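Local structure of type III effector Xcv3220-like C-terminal domain-containing protein (Xanthomonas campestris pv. vesicatoria, 4FC9) at residues A[87-97]-A[168-179]; A[53-61]-A[181-189]. The protein is a type III effector (XopL) secreted into plant host cells, whose all-helical, bilobal C-terminal domain probably acts as an E3 ubiquitin ligase. One frame throughout, in Å; residues are numbered along the deposited sequence.

Contact 1. Residues A[87-97]-A[168-179]; sequences ESRDLEFLQRV and IVHAHPQDRARF
Arg96 bends at its second torsion (chi2 -64°), which swings its guanidinium across to Asp175 and His172, whereas Arg178 runs extended from CG to NE to meet Asp90. Arg96 grips Asp175 side-on: NE donates to OD1 at 2.6 Å and NH1 to OD2 at 3.0 Å, both on the syn side though tilted from the carboxylate plane. Over one face of the same guanidinium lies the His172 ring, planes 12° and centres 3.7 Å apart. A weak bond from His172 ND1 to Ile168 O may help to set the ring's rotation.

Arg178 is also side-on to Asp90, but NE, 2.8 Å from OD1, takes its syn lone pair, whereas NH2, 3.0 Å from OD2, meets it from above the carboxylate plane. Asp90 OD2 also accepts from Glu92 N on the opposite face, making the helix N-cap a salt-bridge partner. Glu92 lies over a face of the Arg178 guanidinium and adds charge attraction alone.

Beside the two bridges, on the inner side, the contact turns to hydrocarbon. Phe93 turns its edge to the face of Phe179 in a T-shaped pair (planes at 89°), and Arg178 CG covers the opposite face. Ile168 CD1 packs 3.6 Å from Arg96 CB and touches Phe93. Glu87, salt-bridged to Arg165, brings its carboxylate carbon against Phe179 CD1.

The end of helix 79-88 and the first half of helix 91-101 are thus joined to the end of helix 152-171 and the turn beyond by two arginine-carboxylate bridges set alongside a buried cluster of Phe93, Phe179 and Ile168, a chemistry that probably orients both arginines.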
loop_
_atom_site.group_PDB
_atom_site.type_symbol
_atom_site.label_atom_id
_atom_site.label_comp_id
_atom_site.label_asym_id
_atom_site.label_seq_id
_atom_site.Cartn_x
_atom_site.Cartn_y
_atom_site.Cartn_z
ATOM N N GLU A 87 4.099 4.891 10.557
ATOM C CA GLU A 87 3.403 3.607 10.637
ATOM C C GLU A 87 4.170 2.507 9.908
ATOM O O GLU A 87 4.224 1.369 10.364
ATOM C CB GLU A 87 1.990 3.714 10.056
ATOM C CG GLU A 87 1.016 4.495 10.906
ATOM C CD GLU A 87 -0.334 4.652 10.241
ATOM O OE1 GLU A 87 -0.580 3.978 9.223
ATOM O OE2 GLU A 87 -1.149 5.455 10.729
ATOM N N SER A 88 4.775 2.858 8.778
ATOM C CA SER A 88 5.488 1.881 7.966
ATOM C C SER A 88 6.783 1.403 8.631
ATOM O O SER A 88 7.363 0.400 8.222
ATOM C CB SER A 88 5.765 2.441 6.572
ATOM O OG SER A 88 6.767 3.439 6.615
ATOM N N ARG A 89 7.224 2.118 9.659
ATOM C CA ARG A 89 8.385 1.712 10.438
ATOM C C ARG A 89 7.967 0.923 11.671
ATOM O O ARG A 89 8.807 0.388 12.391
ATOM C CB ARG A 89 9.184 2.937 10.876
ATOM C CG ARG A 89 10.361 3.283 9.982
ATOM C CD ARG A 89 9.915 3.719 8.613
ATOM N NE ARG A 89 10.855 4.662 8.016
ATOM C CZ ARG A 89 10.740 5.166 6.789
ATOM N NH1 ARG A 89 11.647 6.026 6.335
ATOM N NH2 ARG A 89 9.722 4.812 6.012
ATOM N N ASP A 90 6.662 0.861 11.909
ATOM C CA ASP A 90 6.115 0.247 13.114
ATOM C C ASP A 90 6.037 -1.277 13.007
ATOM O O ASP A 90 5.492 -1.814 12.047
ATOM C CB ASP A 90 4.735 0.836 13.416
ATOM C CG ASP A 90 4.034 0.137 14.557
ATOM O OD1 ASP A 90 2.787 0.101 14.541
ATOM O OD2 ASP A 90 4.719 -0.367 15.473
ATOM N N LEU A 91 6.579 -1.963 14.009
ATOM C CA LEU A 91 6.623 -3.419 14.020
ATOM C C LEU A 91 5.250 -4.050 13.946
ATOM O O LEU A 91 5.083 -5.125 13.377
ATOM C CB LEU A 91 7.297 -3.911 15.293
ATOM C CG LEU A 91 8.738 -3.473 15.507
ATOM C CD1 LEU A 91 9.250 -4.073 16.806
ATOM C CD2 LEU A 91 9.596 -3.880 14.317
ATOM N N GLU A 92 4.270 -3.393 14.551
ATOM C CA GLU A 92 2.921 -3.933 14.582
ATOM C C GLU A 92 2.311 -3.868 13.194
ATOM O O GLU A 92 1.587 -4.774 12.785
ATOM C CB GLU A 92 2.066 -3.174 15.589
ATOM C CG GLU A 92 2.794 -2.908 16.899
ATOM C CD GLU A 92 1.923 -3.137 18.115
ATOM O OE1 GLU A 92 0.714 -3.401 17.943
ATOM O OE2 GLU A 92 2.453 -3.056 19.243
ATOM N N PHE A 93 2.620 -2.799 12.467
ATOM C CA PHE A 93 2.173 -2.673 11.088
ATOM C C PHE A 93 2.839 -3.721 10.206
ATOM O O PHE A 93 2.175 -4.413 9.438
ATOM C CB PHE A 93 2.465 -1.277 10.540
ATOM C CG PHE A 93 2.171 -1.134 9.072
ATOM C CD1 PHE A 93 0.878 -0.888 8.629
ATOM C CD2 PHE A 93 3.188 -1.258 8.131
ATOM C CE1 PHE A 93 0.605 -0.766 7.275
ATOM C CE2 PHE A 93 2.922 -1.140 6.776
ATOM C CZ PHE A 93 1.629 -0.892 6.348
ATOM N N LEU A 94 4.156 -3.834 10.322
ATOM C CA LEU A 94 4.914 -4.782 9.514
ATOM C C LEU A 94 4.489 -6.220 9.795
ATOM O O LEU A 94 4.460 -7.058 8.892
ATOM C CB LEU A 94 6.414 -4.592 9.741
ATOM C CG LEU A 94 6.925 -3.196 9.369
ATOM C CD1 LEU A 94 8.370 -3.002 9.809
ATOM C CD2 LEU A 94 6.773 -2.948 7.870
ATOM N N GLN A 95 4.144 -6.493 11.049
ATOM C CA GLN A 95 3.625 -7.800 11.434
ATOM C C GLN A 95 2.318 -8.098 10.701
ATOM O O GLN A 95 2.124 -9.208 10.209
ATOM C CB GLN A 95 3.407 -7.868 12.946
ATOM C CG GLN A 95 3.463 -9.274 13.534
ATOM C CD GLN A 95 4.881 -9.753 13.816
ATOM O OE1 GLN A 95 5.439 -9.500 14.891
ATOM N NE2 GLN A 95 5.464 -10.463 12.857
ATOM N N ARG A 96 1.427 -7.110 10.618
ATOM C CA ARG A 96 0.148 -7.281 9.921
ATOM C C ARG A 96 0.346 -7.516 8.429
ATOM O O ARG A 96 -0.379 -8.300 7.809
ATOM C CB ARG A 96 -0.768 -6.074 10.132
ATOM C CG ARG A 96 -1.279 -5.910 11.546
ATOM C CD ARG A 96 -2.158 -7.073 11.964
ATOM N NE ARG A 96 -2.948 -6.736 13.143
ATOM C CZ ARG A 96 -3.563 -7.626 13.913
ATOM N NH1 ARG A 96 -4.265 -7.228 14.967
ATOM N NH2 ARG A 96 -3.473 -8.918 13.633
ATOM N N VAL A 97 1.319 -6.822 7.853
ATOM C CA VAL A 97 1.628 -7.008 6.445
ATOM C C VAL A 97 2.073 -8.445 6.198
ATOM O O VAL A 97 1.633 -9.079 5.238
ATOM C CB VAL A 97 2.712 -6.030 5.963
ATOM C CG1 VAL A 97 3.143 -6.366 4.538
ATOM C CG2 VAL A 97 2.214 -4.598 6.054
ATOM N N ILE A 168 -5.837 -3.952 6.365
ATOM C CA ILE A 168 -5.472 -4.441 7.691
ATOM C C ILE A 168 -6.586 -4.171 8.702
ATOM O O ILE A 168 -6.963 -5.056 9.469
ATOM C CB ILE A 168 -4.144 -3.814 8.178
ATOM C CG1 ILE A 168 -2.967 -4.403 7.399
ATOM C CG2 ILE A 168 -3.955 -4.040 9.665
ATOM C CD1 ILE A 168 -1.658 -3.669 7.599
ATOM N N VAL A 169 -7.126 -2.954 8.680
ATOM C CA VAL A 169 -8.181 -2.557 9.611
ATOM C C VAL A 169 -9.508 -3.257 9.322
ATOM O O VAL A 169 -10.285 -3.541 10.231
ATOM C CB VAL A 169 -8.367 -1.027 9.617
ATOM C CG1 VAL A 169 -9.578 -0.619 10.445
ATOM C CG2 VAL A 169 -7.110 -0.359 10.145
ATOM N N HIS A 170 -9.765 -3.553 8.056
ATOM C CA HIS A 170 -10.966 -4.297 7.720
ATOM C C HIS A 170 -10.893 -5.700 8.306
ATOM O O HIS A 170 -11.871 -6.217 8.852
ATOM C CB HIS A 170 -11.158 -4.389 6.211
ATOM C CG HIS A 170 -12.458 -5.017 5.824
ATOM N ND1 HIS A 170 -12.602 -6.374 5.643
ATOM C CD2 HIS A 170 -13.684 -4.477 5.626
ATOM C CE1 HIS A 170 -13.859 -6.643 5.336
ATOM N NE2 HIS A 170 -14.535 -5.506 5.315
ATOM N N ALA A 171 -9.718 -6.307 8.191
ATOM C CA ALA A 171 -9.485 -7.642 8.714
ATOM C C ALA A 171 -9.427 -7.641 10.238
ATOM O O ALA A 171 -9.905 -8.572 10.879
ATOM C CB ALA A 171 -8.210 -8.225 8.127
ATOM N N HIS A 172 -8.842 -6.595 10.814
ATOM C CA HIS A 172 -8.743 -6.478 12.267
ATOM C C HIS A 172 -9.188 -5.104 12.734
ATOM O O HIS A 172 -8.358 -4.225 12.956
ATOM C CB HIS A 172 -7.308 -6.726 12.727
ATOM C CG HIS A 172 -6.689 -7.945 12.122
ATOM N ND1 HIS A 172 -5.938 -7.901 10.967
ATOM C CD2 HIS A 172 -6.727 -9.244 12.498
ATOM C CE1 HIS A 172 -5.529 -9.120 10.664
ATOM N NE2 HIS A 172 -5.996 -9.953 11.576
ATOM N N PRO A 173 -10.505 -4.915 12.887
ATOM C CA PRO A 173 -11.102 -3.615 13.208
ATOM C C PRO A 173 -10.501 -2.928 14.440
ATOM O O PRO A 173 -10.447 -1.700 14.479
ATOM C CB PRO A 173 -12.576 -3.964 13.424
ATOM C CG PRO A 173 -12.794 -5.143 12.541
ATOM C CD PRO A 173 -11.532 -5.948 12.672
ATOM N N GLN A 174 -10.029 -3.704 15.411
ATOM C CA GLN A 174 -9.424 -3.146 16.622
ATOM C C GLN A 174 -8.115 -2.411 16.335
ATOM O O GLN A 174 -7.614 -1.665 17.181
ATOM C CB GLN A 174 -9.183 -4.241 17.664
ATOM C CG GLN A 174 -7.999 -5.150 17.366
ATOM C CD GLN A 174 -8.349 -6.308 16.445
ATOM O OE1 GLN A 174 -9.372 -6.288 15.759
ATOM N NE2 GLN A 174 -7.499 -7.329 16.434
ATOM N N ASP A 175 -7.563 -2.635 15.143
ATOM C CA ASP A 175 -6.328 -1.983 14.725
ATOM C C ASP A 175 -6.576 -0.550 14.259
ATOM O O ASP A 175 -5.632 0.186 13.980
ATOM C CB ASP A 175 -5.643 -2.776 13.608
ATOM C CG ASP A 175 -4.754 -3.891 14.133
ATOM O OD1 ASP A 175 -3.825 -4.295 13.406
ATOM O OD2 ASP A 175 -4.976 -4.363 15.266
ATOM N N ARG A 176 -7.846 -0.160 14.170
ATOM C CA ARG A 176 -8.202 1.185 13.740
ATOM C C ARG A 176 -7.641 2.228 14.700
ATOM O O ARG A 176 -7.227 3.312 14.282
ATOM C CB ARG A 176 -9.721 1.337 13.607
ATOM C CG ARG A 176 -10.187 2.761 13.307
ATOM C CD ARG A 176 -9.437 3.360 12.120
ATOM N NE ARG A 176 -10.056 3.039 10.843
ATOM C CZ ARG A 176 -9.433 3.112 9.673
ATOM N NH1 ARG A 176 -10.081 2.811 8.560
ATOM N NH2 ARG A 176 -8.161 3.483 9.616
ATOM N N ALA A 177 -7.620 1.900 15.985
ATOM C CA ALA A 177 -7.083 2.819 16.977
ATOM C C ALA A 177 -5.607 3.093 16.714
ATOM O O ALA A 177 -5.121 4.192 16.973
ATOM C CB ALA A 177 -7.287 2.273 18.374
ATOM N N ARG A 178 -4.904 2.094 16.186
ATOM C CA ARG A 178 -3.470 2.213 15.929
ATOM C C ARG A 178 -3.188 2.880 14.591
ATOM O O ARG A 178 -2.203 3.604 14.427
ATOM C CB ARG A 178 -2.810 0.836 15.971
ATOM C CG ARG A 178 -1.301 0.880 15.854
ATOM C CD ARG A 178 -0.674 -0.386 16.403
ATOM N NE ARG A 178 0.776 -0.271 16.512
ATOM C CZ ARG A 178 1.403 0.323 17.522
ATOM N NH1 ARG A 178 0.703 0.869 18.508
ATOM N NH2 ARG A 178 2.729 0.377 17.546
ATOM N N PHE A 179 -4.062 2.618 13.629
ATOM C CA PHE A 179 -3.936 3.175 12.295
ATOM C C PHE A 179 -5.202 3.947 11.994
ATOM O O PHE A 179 -6.136 3.416 11.392
ATOM C CB PHE A 179 -3.716 2.059 11.277
ATOM C CG PHE A 179 -2.618 1.109 11.664
ATOM C CD1 PHE A 179 -1.389 1.593 12.095
ATOM C CD2 PHE A 179 -2.823 -0.258 11.631
ATOM C CE1 PHE A 179 -0.380 0.733 12.466
ATOM C CE2 PHE A 179 -1.817 -1.127 12.001
ATOM C CZ PHE A 179 -0.594 -0.631 12.420
#

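Contact 2. Residues A[53-61]-A[181-189]; sequences RNPFLEGAP and ELAVHIPEQ
The His185 ring has Glu58 CA over the middle of one face, a CH-pi contact with CA 3.5 Å from the ring centroid, while Pro55 O and the carbonyl carbon of Phe56 lie near its edge. The Arg53 guanidinium is similarly flanked: Pro187 CG sits over the centre of one face, 3.7 Å from Arg53 CZ, and the carbonyls of Gly59 and Ala60 meet its edge. Arg53 NE bonds Ala60 O at 2.6 Å, in the carbonyl plane, and NH2 bonds Gly59 O. These bonds fix the rotation of the guanidinium, so that one face is presented to the proline.

One backbone bond crosses the contact, His185 N to Pro55 O at 2.6 Å on a carbonyl lone pair, reinforced by a CA-H...O contact from Pro55 CA to His185 O. Water 2 bridges Gly59 N and His185 ND1, and water 1 joins Phe56 O to Ala183 O. A type I turn from Asn54 to Leu57 runs straight into a type II turn from Leu57 to Ala60. Asn54 OD1 accepts from Phe56 N in an Asx turn, and Gly59 takes the positive phi (85°) that the third position of a type II turn favours for glycine.

No strand takes part. The tail following helix 152-171 lies along this loop, Pro187 touching helix 32-49 at Thr47 and Val184 touching Trp162, while Phe56 turns away among helices 32-49, 79-88 and 152-171.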
loop_
_atom_site.group_PDB
_atom_site.type_symbol
_atom_site.label_atom_id
_atom_site.label_comp_id
_atom_site.label_asym_id
_atom_site.label_seq_id
_atom_site.Cartn_x
_atom_site.Cartn_y
_atom_site.Cartn_z
ATOM N N ARG A 53 -2.437 14.989 -9.237
ATOM C CA ARG A 53 -2.800 15.708 -8.026
ATOM C C ARG A 53 -2.603 14.846 -6.776
ATOM O O ARG A 53 -2.514 13.621 -6.853
ATOM C CB ARG A 53 -4.243 16.222 -8.124
ATOM C CG ARG A 53 -4.420 17.307 -9.181
ATOM C CD ARG A 53 -5.879 17.564 -9.512
ATOM N NE ARG A 53 -6.621 18.135 -8.390
ATOM C CZ ARG A 53 -7.854 18.624 -8.485
ATOM N NH1 ARG A 53 -8.487 18.620 -9.649
ATOM N NH2 ARG A 53 -8.457 19.123 -7.415
ATOM N N ASN A 54 -2.534 15.518 -5.632
ATOM C CA ASN A 54 -2.191 14.926 -4.349
ATOM C C ASN A 54 -3.451 14.721 -3.500
ATOM O O ASN A 54 -3.970 15.675 -2.922
ATOM C CB ASN A 54 -1.225 15.884 -3.636
ATOM C CG ASN A 54 -0.629 15.306 -2.364
ATOM O OD1 ASN A 54 -1.093 14.299 -1.833
ATOM N ND2 ASN A 54 0.407 15.965 -1.863
ATOM N N PRO A 55 -3.942 13.470 -3.410
ATOM C CA PRO A 55 -5.180 13.189 -2.673
ATOM C C PRO A 55 -5.021 13.271 -1.159
ATOM O O PRO A 55 -5.995 13.087 -0.430
ATOM C CB PRO A 55 -5.504 11.748 -3.082
ATOM C CG PRO A 55 -4.184 11.147 -3.390
ATOM C CD PRO A 55 -3.383 12.254 -4.024
ATOM N N PHE A 56 -3.809 13.545 -0.694
ATOM C CA PHE A 56 -3.532 13.557 0.734
ATOM C C PHE A 56 -3.669 14.947 1.333
ATOM O O PHE A 56 -3.608 15.111 2.549
ATOM C CB PHE A 56 -2.150 12.964 1.015
ATOM C CG PHE A 56 -2.042 11.507 0.649
ATOM C CD1 PHE A 56 -2.573 10.532 1.474
ATOM C CD2 PHE A 56 -1.430 11.116 -0.530
ATOM C CE1 PHE A 56 -2.488 9.187 1.134
ATOM C CE2 PHE A 56 -1.339 9.776 -0.878
ATOM C CZ PHE A 56 -1.868 8.808 -0.045
ATOM N N LEU A 57 -3.864 15.942 0.477
ATOM C CA LEU A 57 -4.075 17.304 0.941
ATOM C C LEU A 57 -5.437 17.819 0.514
ATOM O O LEU A 57 -5.916 17.507 -0.575
ATOM C CB LEU A 57 -2.975 18.237 0.429
ATOM C CG LEU A 57 -1.578 18.079 1.031
ATOM C CD1 LEU A 57 -0.578 18.912 0.258
ATOM C CD2 LEU A 57 -1.577 18.465 2.501
ATOM N N GLU A 58 -6.051 18.605 1.392
ATOM C CA GLU A 58 -7.323 19.258 1.127
ATOM C C GLU A 58 -7.332 19.939 -0.239
ATOM O O GLU A 58 -6.432 20.707 -0.571
ATOM C CB GLU A 58 -7.602 20.282 2.226
ATOM C CG GLU A 58 -8.972 20.917 2.153
ATOM C CD GLU A 58 -9.199 21.933 3.253
ATOM O OE1 GLU A 58 -8.225 22.293 3.945
ATOM O OE2 GLU A 58 -10.351 22.372 3.425
ATOM N N GLY A 59 -8.347 19.628 -1.039
ATOM C CA GLY A 59 -8.489 20.202 -2.365
ATOM C C GLY A 59 -7.711 19.489 -3.450
ATOM O O GLY A 59 -7.788 19.863 -4.615
ATOM N N ALA A 60 -6.965 18.459 -3.062
ATOM C CA ALA A 60 -6.122 17.705 -3.987
ATOM C C ALA A 60 -5.249 18.591 -4.881
ATOM O O ALA A 60 -5.410 18.593 -6.099
ATOM C CB ALA A 60 -6.970 16.771 -4.831
ATOM N N PRO A 61 -4.313 19.340 -4.278
ATOM C CA PRO A 61 -3.484 20.240 -5.082
ATOM C C PRO A 61 -2.551 19.463 -6.002
ATOM O O PRO A 61 -2.269 18.291 -5.749
ATOM C CB PRO A 61 -2.671 20.986 -4.023
ATOM C CG PRO A 61 -2.548 20.013 -2.916
ATOM C CD PRO A 61 -3.872 19.308 -2.872
ATOM N N GLU A 181 -8.136 6.662 10.802
ATOM C CA GLU A 181 -8.630 7.050 9.503
ATOM C C GLU A 181 -7.910 8.312 9.081
ATOM O O GLU A 181 -7.686 9.213 9.888
ATOM C CB GLU A 181 -10.130 7.296 9.546
ATOM C CG GLU A 181 -10.950 6.081 9.206
ATOM C CD GLU A 181 -12.384 6.433 8.897
ATOM O OE1 GLU A 181 -12.644 6.926 7.781
ATOM O OE2 GLU A 181 -13.248 6.225 9.774
ATOM N N LEU A 182 -7.535 8.362 7.812
ATOM C CA LEU A 182 -6.918 9.545 7.253
ATOM C C LEU A 182 -7.841 10.121 6.201
ATOM O O LEU A 182 -8.474 9.382 5.450
ATOM C CB LEU A 182 -5.564 9.200 6.641
ATOM C CG LEU A 182 -4.481 8.759 7.624
ATOM C CD1 LEU A 182 -3.337 8.125 6.866
ATOM C CD2 LEU A 182 -3.992 9.944 8.440
ATOM N N ALA A 183 -7.922 11.443 6.160
ATOM C CA ALA A 183 -8.748 12.114 5.179
ATOM C C ALA A 183 -8.092 12.008 3.816
ATOM O O ALA A 183 -6.911 12.276 3.667
ATOM C CB ALA A 183 -8.943 13.568 5.560
ATOM N N VAL A 184 -8.862 11.602 2.819
ATOM C CA VAL A 184 -8.363 11.584 1.460
ATOM C C VAL A 184 -9.210 12.532 0.632
ATOM O O VAL A 184 -10.380 12.768 0.935
ATOM C CB VAL A 184 -8.358 10.159 0.863
ATOM C CG1 VAL A 184 -7.872 9.163 1.903
ATOM C CG2 VAL A 184 -9.729 9.773 0.358
ATOM N N HIS A 185 -8.608 13.103 -0.400
ATOM C CA HIS A 185 -9.275 14.145 -1.155
ATOM C C HIS A 185 -9.287 13.849 -2.641
ATOM O O HIS A 185 -8.272 13.951 -3.321
ATOM C CB HIS A 185 -8.636 15.494 -0.855
ATOM C CG HIS A 185 -8.596 15.815 0.605
ATOM N ND1 HIS A 185 -9.636 16.440 1.258
ATOM C CD2 HIS A 185 -7.653 15.574 1.546
ATOM C CE1 HIS A 185 -9.329 16.585 2.534
ATOM N NE2 HIS A 185 -8.132 16.067 2.736
ATOM N N ILE A 186 -10.457 13.458 -3.126
ATOM C CA ILE A 186 -10.642 13.132 -4.525
ATOM C C ILE A 186 -11.243 14.337 -5.232
ATOM O O ILE A 186 -12.232 14.902 -4.763
ATOM C CB ILE A 186 -11.584 11.921 -4.684
ATOM C CG1 ILE A 186 -11.085 10.741 -3.841
ATOM C CG2 ILE A 186 -11.734 11.535 -6.151
ATOM C CD1 ILE A 186 -9.654 10.332 -4.111
ATOM N N PRO A 187 -10.636 14.747 -6.358
ATOM C CA PRO A 187 -11.159 15.838 -7.179
ATOM C C PRO A 187 -12.634 15.647 -7.498
ATOM O O PRO A 187 -13.095 14.516 -7.677
ATOM C CB PRO A 187 -10.335 15.725 -8.460
ATOM C CG PRO A 187 -9.048 15.167 -8.016
ATOM C CD PRO A 187 -9.366 14.224 -6.890
ATOM N N GLU A 188 -13.365 16.755 -7.573
ATOM C CA GLU A 188 -14.780 16.743 -7.926
ATOM C C GLU A 188 -14.966 16.290 -9.376
ATOM O O GLU A 188 -16.090 16.193 -9.876
ATOM C CB GLU A 188 -15.385 18.133 -7.702
ATOM C CG GLU A 188 -15.180 18.668 -6.285
ATOM C CD GLU A 188 -15.714 20.081 -6.094
ATOM O OE1 GLU A 188 -16.085 20.727 -7.099
ATOM O OE2 GLU A 188 -15.762 20.544 -4.932
ATOM N N GLN A 189 -13.845 16.025 -10.039
ATOM C CA GLN A 189 -13.823 15.458 -11.378
ATOM C C GLN A 189 -13.841 13.930 -11.345
ATOM O O GLN A 189 -14.787 13.313 -11.832
ATOM C CB GLN A 189 -12.588 15.950 -12.136
ATOM C CG GLN A 189 -12.273 15.150 -13.389
ATOM C CD GLN A 189 -11.571 15.979 -14.446
ATOM O OE1 GLN A 189 -11.637 17.207 -14.427
ATOM N NE2 GLN A 189 -10.896 15.310 -15.375
HETATM O O HOH W 1 -5.310 13.901 4.967
HETATM O O HOH W 2 -10.778 18.557 -0.748
#

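Both contacts are partly buried, but contact 1 lies nearer the middle, its centre about 12 Å from the chain centre against about 17 Å for contact 2. Contact 1 is nested within the loop closed by contact 2, their centres about 23 Å apart. Helices 79-88 and 152-171 feed segments of contact 1 and also pack against contact 2. Charged side chains and aromatic rings, borne by helices and the turns next to them, dominate the first; the second, between two irregular segments, relies on the His185 ring, backbone carbonyls, prolines and bridging waters. They meet where Arg176 CZ packs 3.4 Å from Glu181 CG, and Arg165 touches Glu87 and Phe179 as well as Leu182.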